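Local atomic coordinates of chitin oligosaccharide binding protein NagB2 (Paenibacillus sp. FPU-7, PDB entry 7EHU), a protein that binds N,N'-diacetylchitobiose and N,N',N''-triacetylchitotriose as an extracellular solute-binding protein, probably handing them to a membrane transporter. Residues A[35-40]-A[314-319]; A[94-99]-A[131-136]; A[109-114]-A[138-143]. One frame throughout, in Å; residues are numbered along the deposited sequence.

Interaction 1: residues A[35-40]-A[314-319]; sequences RHINVR and WSNGYG. With NAG (2-acetamido-2-deoxy-beta-D-glucopyranose), chain B; NAG (2-acetamido-2-deoxy-beta-D-glucopyranose), chain C; NAG (2-acetamido-2-deoxy-beta-D-glucopyranose), chain D.
Tyr318 lays the edge of its ring against the end of strand 30-36: CE1 stands 3.7 Å from Arg35 O, which lies near the ring plane, and the hydroxyl OH reaches His36 CB. No direct hydrogen bond joins the two segments. Water does that work instead. One molecule accepts from Ile37 N and lies 3.0 Å from Tyr318 OH; a second, 2.7 Å from the same hydroxyl, takes a weak bond from Asn38 ND2. Nearer the sugar, Ile37 CD1 and Asn316 OD1 come tip to tip at 4.1 Å.

Both segments then turn polar ends to the glycan. Asn316 CG is anti to its backbone N (chi1 -173°), which carries it out beside the carbonyl carbon; from there OD1 accepts from N2 of the chain B NAG at 2.9 Å along a nearly straight bond, while ND2 is held by Asn95 OD1 of the strand between. Asn38 OD1 accepts from O6 of the chain C NAG at 2.8 Å, and Ser315 OG pairs with O6 of the chain D NAG.

Behind Asn38, its backbone N donates to His36 ND1, close to the imidazole plane, which probably helps to hold the inverse gamma turn centred on Asn38. Sugar-binding side chains carried by the loop after one strand and by a second strand two places along the same sheet are consistent with the sugar-binding cleft of the solute-binding-protein fold.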
loop_
_atom_site.group_PDB
_atom_site.type_symbol
_atom_site.label_atom_id
_atom_site.label_comp_id
_atom_site.label_asym_id
_atom_site.label_seq_id
_atom_site.Cartn_x
_atom_site.Cartn_y
_atom_site.Cartn_z
ATOM N N ARG A 35 0.313 14.290 -11.656
ATOM C CA ARG A 35 -0.387 14.037 -10.406
ATOM C C ARG A 35 0.409 13.058 -9.555
ATOM O O ARG A 35 0.669 11.929 -9.980
ATOM C CB ARG A 35 -1.773 13.470 -10.715
ATOM C CG ARG A 35 -2.553 12.937 -9.515
ATOM C CD ARG A 35 -3.085 14.020 -8.571
ATOM N NE ARG A 35 -3.739 15.072 -9.319
ATOM C CZ ARG A 35 -4.887 14.950 -9.984
ATOM N NH1 ARG A 35 -5.540 13.799 -9.967
ATOM N NH2 ARG A 35 -5.357 15.960 -10.706
ATOM N N HIS A 36 0.764 13.477 -8.340
ATOM C CA HIS A 36 1.515 12.628 -7.432
ATOM C C HIS A 36 0.894 12.749 -6.046
ATOM O O HIS A 36 0.074 13.642 -5.779
ATOM C CB HIS A 36 2.990 13.022 -7.395
ATOM C CG HIS A 36 3.224 14.346 -6.765
ATOM N ND1 HIS A 36 3.441 14.495 -5.409
ATOM C CD2 HIS A 36 3.250 15.595 -7.291
ATOM C CE1 HIS A 36 3.594 15.776 -5.139
ATOM N NE2 HIS A 36 3.497 16.461 -6.258
ATOM N N ILE A 37 1.290 11.843 -5.157
ATOM C CA ILE A 37 0.724 11.748 -3.814
ATOM C C ILE A 37 1.739 12.121 -2.734
ATOM O O ILE A 37 1.485 11.899 -1.542
ATOM C CB ILE A 37 0.109 10.356 -3.568
ATOM C CG1 ILE A 37 1.156 9.239 -3.735
ATOM C CG2 ILE A 37 -1.080 10.131 -4.486
ATOM C CD1 ILE A 37 0.663 7.903 -3.228
ATOM N N ASN A 38 2.865 12.717 -3.105
ATOM C CA ASN A 38 3.961 12.964 -2.157
ATOM C C ASN A 38 3.845 14.322 -1.477
ATOM O O ASN A 38 4.702 15.195 -1.632
ATOM C CB ASN A 38 5.285 12.800 -2.878
ATOM C CG ASN A 38 5.425 11.432 -3.434
ATOM O OD1 ASN A 38 5.272 10.454 -2.690
ATOM N ND2 ASN A 38 5.645 11.325 -4.736
ATOM N N VAL A 39 2.764 14.470 -0.695
ATOM C CA VAL A 39 2.380 15.747 -0.097
ATOM C C VAL A 39 2.793 15.892 1.366
ATOM O O VAL A 39 2.932 17.016 1.854
ATOM C CB VAL A 39 0.867 16.032 -0.258
ATOM C CG1 VAL A 39 0.488 16.092 -1.714
ATOM C CG2 VAL A 39 0.009 15.024 0.494
ATOM N N ARG A 40 2.934 14.789 2.102
ATOM C CA ARG A 40 3.206 14.891 3.530
ATOM C C ARG A 40 4.684 15.191 3.773
ATOM O O ARG A 40 5.540 14.925 2.927
ATOM C CB ARG A 40 2.835 13.590 4.245
ATOM C CG ARG A 40 1.353 13.223 4.172
ATOM C CD ARG A 40 1.058 11.942 4.989
ATOM N NE ARG A 40 -0.342 11.504 4.942
ATOM C CZ ARG A 40 -0.813 10.411 4.328
ATOM N NH1 ARG A 40 -0.025 9.569 3.670
ATOM N NH2 ARG A 40 -2.102 10.147 4.401
ATOM N N TRP A 314 3.614 -5.462 -6.337
ATOM C CA TRP A 314 4.030 -4.232 -7.013
ATOM C C TRP A 314 2.748 -3.603 -7.543
ATOM O O TRP A 314 2.225 -4.004 -8.576
ATOM C CB TRP A 314 5.052 -4.507 -8.101
ATOM C CG TRP A 314 6.401 -4.866 -7.524
ATOM C CD1 TRP A 314 7.438 -4.006 -7.264
ATOM C CD2 TRP A 314 6.850 -6.161 -7.117
ATOM N NE1 TRP A 314 8.487 -4.685 -6.726
ATOM C CE2 TRP A 314 8.168 -6.010 -6.638
ATOM C CE3 TRP A 314 6.279 -7.436 -7.123
ATOM C CZ2 TRP A 314 8.923 -7.079 -6.154
ATOM C CZ3 TRP A 314 7.042 -8.506 -6.651
ATOM C CH2 TRP A 314 8.343 -8.313 -6.172
ATOM N N SER A 315 2.210 -2.670 -6.788
ATOM C CA SER A 315 0.846 -2.210 -6.967
ATOM C C SER A 315 0.698 -0.741 -7.321
ATOM O O SER A 315 -0.391 -0.347 -7.730
ATOM C CB SER A 315 0.080 -2.404 -5.653
ATOM O OG SER A 315 0.744 -1.667 -4.628
ATOM N N ASN A 316 1.701 0.100 -7.088
ATOM C CA ASN A 316 1.504 1.541 -7.168
ATOM C C ASN A 316 2.639 2.189 -7.933
ATOM O O ASN A 316 3.817 1.898 -7.695
ATOM C CB ASN A 316 1.385 2.135 -5.759
ATOM C CG ASN A 316 1.008 3.614 -5.763
ATOM O OD1 ASN A 316 1.717 4.451 -5.197
ATOM N ND2 ASN A 316 -0.105 3.949 -6.423
ATOM N N GLY A 317 2.281 3.052 -8.867
ATOM C CA GLY A 317 3.264 3.774 -9.646
ATOM C C GLY A 317 2.584 4.760 -10.553
ATOM O O GLY A 317 1.517 5.247 -10.197
ATOM N N TYR A 318 3.162 5.063 -11.710
ATOM C CA TYR A 318 2.585 6.042 -12.630
ATOM C C TYR A 318 1.908 5.339 -13.805
ATOM O O TYR A 318 2.428 4.369 -14.378
ATOM C CB TYR A 318 3.664 7.018 -13.122
ATOM C CG TYR A 318 4.074 7.944 -12.009
ATOM C CD1 TYR A 318 3.195 8.906 -11.531
ATOM C CD2 TYR A 318 5.315 7.831 -11.375
ATOM C CE1 TYR A 318 3.542 9.731 -10.469
ATOM C CE2 TYR A 318 5.667 8.652 -10.325
ATOM C CZ TYR A 318 4.782 9.591 -9.876
ATOM O OH TYR A 318 5.067 10.397 -8.800
ATOM N N GLY A 319 0.730 5.871 -14.142
ATOM C CA GLY A 319 0.084 5.627 -15.410
ATOM C C GLY A 319 -0.017 6.925 -16.200
ATOM O O GLY A 319 0.288 8.019 -15.696
HETATM C C1 NAG B . 2.734 5.023 -0.964
HETATM C C2 NAG B . 2.656 3.659 -1.627
HETATM C C3 NAG B . 1.206 3.209 -1.780
HETATM C C4 NAG B . 0.426 3.371 -0.483
HETATM C C5 NAG B . 0.619 4.791 0.030
HETATM C C6 NAG B . -0.053 5.074 1.351
HETATM C C7 NAG B . 4.520 3.232 -3.207
HETATM C C8 NAG B . 4.986 3.412 -4.616
HETATM N N2 NAG B . 3.294 3.701 -2.936
HETATM O O3 NAG B . 1.224 1.857 -2.211
HETATM O O4 NAG B . -0.964 3.193 -0.742
HETATM O O5 NAG B . 2.020 5.019 0.228
HETATM O O6 NAG B . 0.095 6.443 1.711
HETATM O O7 NAG B . 5.213 2.668 -2.366
HETATM C C1 NAG C . 6.932 7.737 0.705
HETATM C C2 NAG C . 5.701 7.677 1.626
HETATM C C3 NAG C . 4.755 6.562 1.197
HETATM C C4 NAG C . 4.547 6.527 -0.313
HETATM C C5 NAG C . 5.864 6.691 -1.059
HETATM C C6 NAG C . 5.693 6.806 -2.553
HETATM C C7 NAG C . 6.018 8.308 4.004
HETATM C C8 NAG C . 6.548 7.841 5.336
HETATM N N2 NAG C . 6.136 7.439 2.994
HETATM O O1 NAG C . 7.724 8.829 1.019
HETATM O O3 NAG C . 3.526 6.730 1.902
HETATM O O4 NAG C . 4.109 5.217 -0.672
HETATM O O5 NAG C . 6.528 7.875 -0.613
HETATM O O6 NAG C . 4.689 7.744 -2.896
HETATM O O7 NAG C . 5.480 9.407 3.856
HETATM C C1 NAG D . -1.581 2.049 -0.223
HETATM C C2 NAG D . -3.064 2.174 -0.477
HETATM C C3 NAG D . -3.785 0.878 -0.111
HETATM C C4 NAG D . -3.146 -0.305 -0.831
HETATM C C5 NAG D . -1.645 -0.341 -0.560
HETATM C C6 NAG D . -0.921 -1.428 -1.326
HETATM C C7 NAG D . -4.144 4.371 -0.396
HETATM C C8 NAG D . -4.731 5.439 0.486
HETATM N N2 NAG D . -3.646 3.303 0.229
HETATM O O3 NAG D . -5.155 1.017 -0.469
HETATM O O4 NAG D . -3.690 -1.546 -0.392
HETATM O O5 NAG D . -1.066 0.922 -0.927
HETATM O O6 NAG D . -1.066 -1.271 -2.730
HETATM O O7 NAG D . -4.134 4.467 -1.624
HETATM O O HOH W 1 2.975 9.865 -6.758
HETATM O O HOH W 2 7.040 9.665 -7.072
#

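Interaction 2: residues A[94-99]-A[131-136]; sequences FNLFGG and REFTVD. With NAG (2-acetamido-2-deoxy-beta-D-glucopyranose), chain D; NAG (2-acetamido-2-deoxy-beta-D-glucopyranose), chain B.
The turn from strand 93-97 into helix 100-107, a strand-to-helix junction beside the glycan pocket, is where Glu132 and Phe133, of the short 3-10 segment 131-133, come to rest on Gly98 and Gly99. Gly99 is the N-cap residue of that helix, and its N donates to Glu132 O at 2.8 Å, an almost straight bond (176°) in which the donor stands tilted from the carbonyl plane.

Gly98 lies under the aromatic ring of Phe133. Its CA sits 3.9 Å from the ring centroid and 13° off the normal, a CH-pi contact over the face, while the ring edge meets Leu96 O, 3.7 Å from CZ. Phe133 CG is anti to the carbonyl carbon (chi1 -70°), and beyond it CE1 touches Leu96 CD2 at 4.0 Å, the two side chains sliding past each other in opposite directions. A side chain on Gly98 would run into Glu132 CB, and the positive phi of Gly99 also suits a glycine. An alanine in place of Phe133 would probably leave Gly98 CA without its aromatic cover and open a gap beside Leu96.

Strand 93-97 belongs to the mixed sheet of this solute-binding fold, and its last residue, Phe97, leaves the backbone away from Glu132 and Phe133, its ring meeting the sugars. There Phe97 CZ comes within 3.3 Å of O7 of the chain D NAG, with O4 of the chain B NAG at the ring edge; Arg77 adds a cation-pi contact to the same ring. At the junction itself, one water donates both to Gly98 O and to Glu132 OE1, at 2.7 Å from the carboxylate oxygen.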
loop_
_atom_site.group_PDB
_atom_site.type_symbol
_atom_site.label_atom_id
_atom_site.label_comp_id
_atom_site.label_asym_id
_atom_site.label_seq_id
_atom_site.Cartn_x
_atom_site.Cartn_y
_atom_site.Cartn_z
ATOM N N PHE A 94 -0.041 10.256 -13.776
ATOM C CA PHE A 94 -0.734 10.205 -12.488
ATOM C C PHE A 94 -0.370 8.959 -11.699
ATOM O O PHE A 94 -0.237 7.868 -12.260
ATOM C CB PHE A 94 -2.275 10.244 -12.658
ATOM C CG PHE A 94 -2.758 9.410 -13.814
ATOM C CD1 PHE A 94 -3.038 8.064 -13.667
ATOM C CD2 PHE A 94 -2.884 9.967 -15.080
ATOM C CE1 PHE A 94 -3.396 7.296 -14.757
ATOM C CE2 PHE A 94 -3.266 9.211 -16.162
ATOM C CZ PHE A 94 -3.541 7.882 -16.000
ATOM N N ASN A 95 -0.300 9.115 -10.383
ATOM C CA ASN A 95 -0.174 7.966 -9.505
ATOM C C ASN A 95 -1.417 7.086 -9.662
ATOM O O ASN A 95 -2.555 7.567 -9.593
ATOM C CB ASN A 95 -0.019 8.434 -8.063
ATOM C CG ASN A 95 0.168 7.279 -7.107
ATOM O OD1 ASN A 95 -0.787 6.726 -6.573
ATOM N ND2 ASN A 95 1.410 6.917 -6.861
ATOM N N LEU A 96 -1.191 5.795 -9.884
ATOM C CA LEU A 96 -2.197 4.829 -10.285
ATOM C C LEU A 96 -1.973 3.523 -9.537
ATOM O O LEU A 96 -0.829 3.103 -9.330
ATOM C CB LEU A 96 -2.041 4.546 -11.782
ATOM C CG LEU A 96 -2.915 3.463 -12.400
ATOM C CD1 LEU A 96 -4.383 3.854 -12.398
ATOM C CD2 LEU A 96 -2.458 3.168 -13.841
ATOM N N PHE A 97 -3.063 2.838 -9.172
ATOM C CA PHE A 97 -2.990 1.506 -8.593
ATOM C C PHE A 97 -3.303 0.436 -9.632
ATOM O O PHE A 97 -4.233 0.580 -10.430
ATOM C CB PHE A 97 -3.942 1.359 -7.400
ATOM C CG PHE A 97 -3.362 1.966 -6.155
ATOM C CD1 PHE A 97 -3.469 3.333 -5.919
ATOM C CD2 PHE A 97 -2.625 1.199 -5.247
ATOM C CE1 PHE A 97 -2.874 3.919 -4.817
ATOM C CE2 PHE A 97 -2.025 1.771 -4.145
ATOM C CZ PHE A 97 -2.141 3.132 -3.922
ATOM N N GLY A 98 -2.574 -0.674 -9.540
ATOM C CA GLY A 98 -2.834 -1.848 -10.335
ATOM C C GLY A 98 -4.120 -2.527 -9.905
ATOM O O GLY A 98 -4.782 -2.154 -8.929
ATOM N N GLY A 99 -4.469 -3.570 -10.644
ATOM C CA GLY A 99 -5.671 -4.315 -10.355
ATOM C C GLY A 99 -6.910 -3.572 -10.792
ATOM O O GLY A 99 -6.921 -2.965 -11.869
ATOM N N ARG A 131 2.253 -7.617 -13.544
ATOM C CA ARG A 131 0.963 -8.264 -13.696
ATOM C C ARG A 131 -0.200 -7.342 -13.282
ATOM O O ARG A 131 -1.237 -7.325 -13.949
ATOM C CB ARG A 131 0.940 -9.536 -12.842
ATOM C CG ARG A 131 -0.299 -10.308 -13.108
ATOM C CD ARG A 131 -0.489 -11.577 -12.419
ATOM N NE ARG A 131 -1.733 -12.192 -12.849
ATOM C CZ ARG A 131 -2.944 -11.708 -12.594
ATOM N NH1 ARG A 131 -3.090 -10.413 -12.380
ATOM N NH2 ARG A 131 -4.016 -12.412 -12.904
ATOM N N GLU A 132 -0.075 -6.594 -12.169
ATOM C CA GLU A 132 -1.217 -5.805 -11.711
ATOM C C GLU A 132 -1.591 -4.724 -12.718
ATOM O O GLU A 132 -2.739 -4.273 -12.765
ATOM C CB GLU A 132 -0.953 -5.168 -10.343
ATOM C CG GLU A 132 -0.820 -6.130 -9.168
ATOM C CD GLU A 132 -1.171 -5.511 -7.837
ATOM O OE1 GLU A 132 -1.627 -4.362 -7.806
ATOM O OE2 GLU A 132 -0.975 -6.168 -6.787
ATOM N N PHE A 133 -0.632 -4.279 -13.515
ATOM C CA PHE A 133 -0.851 -3.207 -14.471
ATOM C C PHE A 133 -1.124 -3.727 -15.873
ATOM O O PHE A 133 -1.214 -2.932 -16.808
ATOM C CB PHE A 133 0.350 -2.273 -14.454
ATOM C CG PHE A 133 0.450 -1.463 -13.205
ATOM C CD1 PHE A 133 -0.278 -0.290 -13.076
ATOM C CD2 PHE A 133 1.211 -1.884 -12.143
ATOM C CE1 PHE A 133 -0.197 0.473 -11.926
ATOM C CE2 PHE A 133 1.287 -1.109 -10.971
ATOM C CZ PHE A 133 0.586 0.068 -10.886
ATOM N N THR A 134 -1.275 -5.039 -16.038
ATOM C CA THR A 134 -1.443 -5.651 -17.349
ATOM C C THR A 134 -2.889 -6.078 -17.536
ATOM O O THR A 134 -3.476 -6.697 -16.648
ATOM C CB THR A 134 -0.483 -6.831 -17.498
ATOM O OG1 THR A 134 0.842 -6.339 -17.257
ATOM C CG2 THR A 134 -0.567 -7.460 -18.876
ATOM N N VAL A 135 -3.468 -5.718 -18.678
ATOM C CA VAL A 135 -4.846 -6.056 -19.017
ATOM C C VAL A 135 -4.813 -6.565 -20.454
ATOM O O VAL A 135 -4.384 -5.844 -21.362
ATOM C CB VAL A 135 -5.788 -4.841 -18.870
ATOM C CG1 VAL A 135 -7.255 -5.208 -19.131
ATOM C CG2 VAL A 135 -5.665 -4.191 -17.487
ATOM N N ASP A 136 -5.190 -7.825 -20.651
ATOM C CA ASP A 136 -5.184 -8.445 -21.981
ATOM C C ASP A 136 -3.838 -8.261 -22.681
ATOM O O ASP A 136 -3.764 -7.970 -23.881
ATOM C CB ASP A 136 -6.343 -7.948 -22.850
ATOM C CG ASP A 136 -7.697 -8.291 -22.263
ATOM O OD1 ASP A 136 -7.834 -9.398 -21.699
ATOM O OD2 ASP A 136 -8.633 -7.465 -22.373
HETATM C C1 NAG D . -1.581 2.049 -0.223
HETATM C C2 NAG D . -3.064 2.174 -0.477
HETATM C C3 NAG D . -3.785 0.878 -0.111
HETATM C C4 NAG D . -3.146 -0.305 -0.831
HETATM C C5 NAG D . -1.645 -0.341 -0.560
HETATM C C6 NAG D . -0.921 -1.428 -1.326
HETATM C C7 NAG D . -4.144 4.371 -0.396
HETATM C C8 NAG D . -4.731 5.439 0.486
HETATM N N2 NAG D . -3.646 3.303 0.229
HETATM O O3 NAG D . -5.155 1.017 -0.469
HETATM O O4 NAG D . -3.690 -1.546 -0.392
HETATM O O5 NAG D . -1.066 0.922 -0.927
HETATM O O6 NAG D . -1.066 -1.271 -2.730
HETATM O O7 NAG D . -4.134 4.467 -1.624
HETATM C C1 NAG B . 2.734 5.023 -0.964
HETATM C C2 NAG B . 2.656 3.659 -1.627
HETATM C C3 NAG B . 1.206 3.209 -1.780
HETATM C C4 NAG B . 0.426 3.371 -0.483
HETATM C C5 NAG B . 0.619 4.791 0.030
HETATM C C6 NAG B . -0.053 5.074 1.351
HETATM C C7 NAG B . 4.520 3.232 -3.207
HETATM C C8 NAG B . 4.986 3.412 -4.616
HETATM N N2 NAG B . 3.294 3.701 -2.936
HETATM O O3 NAG B . 1.224 1.857 -2.211
HETATM O O4 NAG B . -0.964 3.193 -0.742
HETATM O O5 NAG B . 2.020 5.019 0.228
HETATM O O6 NAG B . 0.095 6.443 1.711
HETATM O O7 NAG B . 5.213 2.668 -2.366
HETATM O O HOH W 3 -3.283 -2.577 -6.550
#

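Interaction 3: residues A[109-114]-A[138-143]; sequences GHLLPL and KIYGLP
Leu114 and Ile139 share the one direct hydrogen bond between the two segments: Leu114 N donates to Ile139 O at 2.8 Å, nearly along the C=O axis, although the N-H itself is bent to 142°. The same carbonyl oxygen also receives a CA-H...O contact from Pro113 CA at 3.5 Å, so consecutive residues of the loop converge on it. A water lies 2.8 Å from both Leu112 O and Tyr140 O. Gly141 N, by contrast, is buried here with no hydrogen-bond partner in the model, and the methyl CD1 of Leu114 lies 3.8 Å from it.

The apolar contacts gather on two side chains. Tyr140 crosses Leu111 and Pro113 obliquely: Leu111 CB rests on ring atom CD1 at 3.6 Å, and Pro113 CB lies 3.8 Å from CE1. Leu111 CD1 reaches back to Tyr140 CB, and Leu111 O approaches the ring at its edge, near the plane. Tyr140 CG is anti to the carbonyl carbon (chi1 -70°), beside the backbone N, and the ring beyond it meets Leu111 and Pro113. Leu114 is the other centre. Its CD1 meets Leu142 CG tip to tip, at 3.8 Å, while its CB lies near Ile139 CG2.

The loop 109-114 leaves helix 100-107 through a Schellman motif at Gly109 and leads into helix 115-121. Thr102 and Ala106 of the first helix pack against Tyr140, Leu118 of the second against Ile139 and Leu142, and Phe320 of strand 309-320 against Leu112 and Leu114. The start of strand 138-154, itself part of the mixed sheet, is thus packed against both helices.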
loop_
_atom_site.group_PDB
_atom_site.type_symbol
_atom_site.label_atom_id
_atom_site.label_comp_id
_atom_site.label_asym_id
_atom_site.label_seq_id
_atom_site.Cartn_x
_atom_site.Cartn_y
_atom_site.Cartn_z
ATOM N N GLY A 109 -10.693 3.060 -21.826
ATOM C CA GLY A 109 -9.875 3.632 -22.873
ATOM C C GLY A 109 -9.042 4.828 -22.469
ATOM O O GLY A 109 -8.579 5.554 -23.354
ATOM N N HIS A 110 -8.796 5.038 -21.170
ATOM C CA HIS A 110 -8.141 6.247 -20.707
ATOM C C HIS A 110 -6.671 6.084 -20.383
ATOM O O HIS A 110 -6.031 7.079 -20.040
ATOM C CB HIS A 110 -8.850 6.804 -19.490
ATOM C CG HIS A 110 -10.263 7.162 -19.772
ATOM N ND1 HIS A 110 -10.642 7.795 -20.937
ATOM C CD2 HIS A 110 -11.392 6.959 -19.059
ATOM C CE1 HIS A 110 -11.951 7.957 -20.932
ATOM N NE2 HIS A 110 -12.431 7.458 -19.805
ATOM N N LEU A 111 -6.123 4.873 -20.487
ATOM C CA LEU A 111 -4.727 4.594 -20.149
ATOM C C LEU A 111 -3.905 4.293 -21.393
ATOM O O LEU A 111 -4.314 3.491 -22.237
ATOM C CB LEU A 111 -4.613 3.413 -19.183
ATOM C CG LEU A 111 -5.289 3.586 -17.825
ATOM C CD1 LEU A 111 -4.987 2.394 -16.916
ATOM C CD2 LEU A 111 -4.857 4.884 -17.130
ATOM N N LEU A 112 -2.736 4.917 -21.486
ATOM C CA LEU A 112 -1.824 4.683 -22.606
ATOM C C LEU A 112 -1.231 3.286 -22.512
ATOM O O LEU A 112 -0.611 2.970 -21.493
ATOM C CB LEU A 112 -0.708 5.733 -22.550
ATOM C CG LEU A 112 0.233 5.807 -23.753
ATOM C CD1 LEU A 112 -0.486 6.402 -24.956
ATOM C CD2 LEU A 112 1.473 6.618 -23.413
ATOM N N PRO A 113 -1.357 2.432 -23.538
ATOM C CA PRO A 113 -0.624 1.160 -23.511
ATOM C C PRO A 113 0.863 1.428 -23.711
ATOM O O PRO A 113 1.269 2.250 -24.538
ATOM C CB PRO A 113 -1.243 0.360 -24.665
ATOM C CG PRO A 113 -1.773 1.376 -25.583
ATOM C CD PRO A 113 -2.177 2.572 -24.749
ATOM N N LEU A 114 1.684 0.719 -22.936
ATOM C CA LEU A 114 3.104 1.040 -22.821
ATOM C C LEU A 114 4.047 0.030 -23.466
ATOM O O LEU A 114 5.259 0.254 -23.450
ATOM C CB LEU A 114 3.487 1.193 -21.348
ATOM C CG LEU A 114 2.706 2.248 -20.577
ATOM C CD1 LEU A 114 3.125 2.296 -19.135
ATOM C CD2 LEU A 114 2.862 3.612 -21.218
ATOM N N LYS A 138 -1.499 -5.949 -22.387
ATOM C CA LYS A 138 -0.929 -4.636 -22.705
ATOM C C LYS A 138 -0.699 -4.052 -21.294
ATOM O O LYS A 138 -1.474 -4.305 -20.339
ATOM C CB LYS A 138 -2.065 -3.870 -23.255
ATOM C CG LYS A 138 -2.614 -4.472 -24.629
ATOM C CD LYS A 138 -3.738 -3.614 -25.275
ATOM C CE LYS A 138 -4.545 -4.281 -24.013
ATOM N NZ LYS A 138 -5.875 -4.106 -23.514
ATOM N N ILE A 139 0.375 -3.301 -21.168
ATOM C CA ILE A 139 0.836 -2.756 -19.906
ATOM C C ILE A 139 0.340 -1.321 -19.821
ATOM O O ILE A 139 0.583 -0.529 -20.733
ATOM C CB ILE A 139 2.370 -2.832 -19.848
ATOM C CG1 ILE A 139 2.845 -4.298 -19.856
ATOM C CG2 ILE A 139 2.898 -2.101 -18.631
ATOM C CD1 ILE A 139 4.214 -4.505 -20.465
ATOM N N TYR A 140 -0.313 -0.975 -18.712
ATOM C CA TYR A 140 -0.969 0.322 -18.575
ATOM C C TYR A 140 -0.447 1.159 -17.414
ATOM O O TYR A 140 -1.008 2.214 -17.121
ATOM C CB TYR A 140 -2.477 0.123 -18.445
ATOM C CG TYR A 140 -3.129 -0.346 -19.719
ATOM C CD1 TYR A 140 -3.313 0.521 -20.797
ATOM C CD2 TYR A 140 -3.572 -1.659 -19.849
ATOM C CE1 TYR A 140 -3.930 0.096 -21.969
ATOM C CE2 TYR A 140 -4.187 -2.096 -21.005
ATOM C CZ TYR A 140 -4.378 -1.207 -22.057
ATOM O OH TYR A 140 -4.984 -1.672 -23.201
ATOM N N GLY A 141 0.628 0.744 -16.773
ATOM C CA GLY A 141 1.269 1.549 -15.745
ATOM C C GLY A 141 2.533 0.853 -15.299
ATOM O O GLY A 141 2.764 -0.310 -15.639
ATOM N N LEU A 142 3.339 1.572 -14.516
ATOM C CA LEU A 142 4.667 1.093 -14.141
ATOM C C LEU A 142 4.847 1.276 -12.641
ATOM O O LEU A 142 4.855 2.417 -12.155
ATOM C CB LEU A 142 5.777 1.812 -14.904
ATOM C CG LEU A 142 5.678 1.641 -16.412
ATOM C CD1 LEU A 142 6.673 2.543 -17.117
ATOM C CD2 LEU A 142 5.885 0.200 -16.875
ATOM N N PRO A 143 4.994 0.202 -11.877
ATOM C CA PRO A 143 5.108 0.358 -10.429
ATOM C C PRO A 143 6.380 1.122 -10.097
ATOM O O PRO A 143 7.434 0.901 -10.706
ATOM C CB PRO A 143 5.169 -1.083 -9.928
ATOM C CG PRO A 143 5.663 -1.880 -11.079
ATOM C CD PRO A 143 5.122 -1.198 -12.298
HETATM O O HOH W 4 -0.334 4.194 -18.936
#

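How the interactions relate
All three contacts are mostly buried, and they share the mixed sheet, but they grade from sugar site to outer shell. The centre of interaction 1 lies about 10 Å from that of the chain, and this contact works largely through waters and the glycan; interaction 3, its centre about 20 Å from the chain's and with exposed Pro113 at its margin, relies on aliphatic and aromatic contact around one backbone bond. Interaction 2 falls between, combining a backbone bond with a CH-pi contact, and shares the NAG units of chains B and D with interaction 1. Strand 309-320 binds them together: Gly317 O meets Leu96 N and Tyr318 O meets Leu142 N, while Phe133 O meets Tyr140 N between interactions 2 and 3.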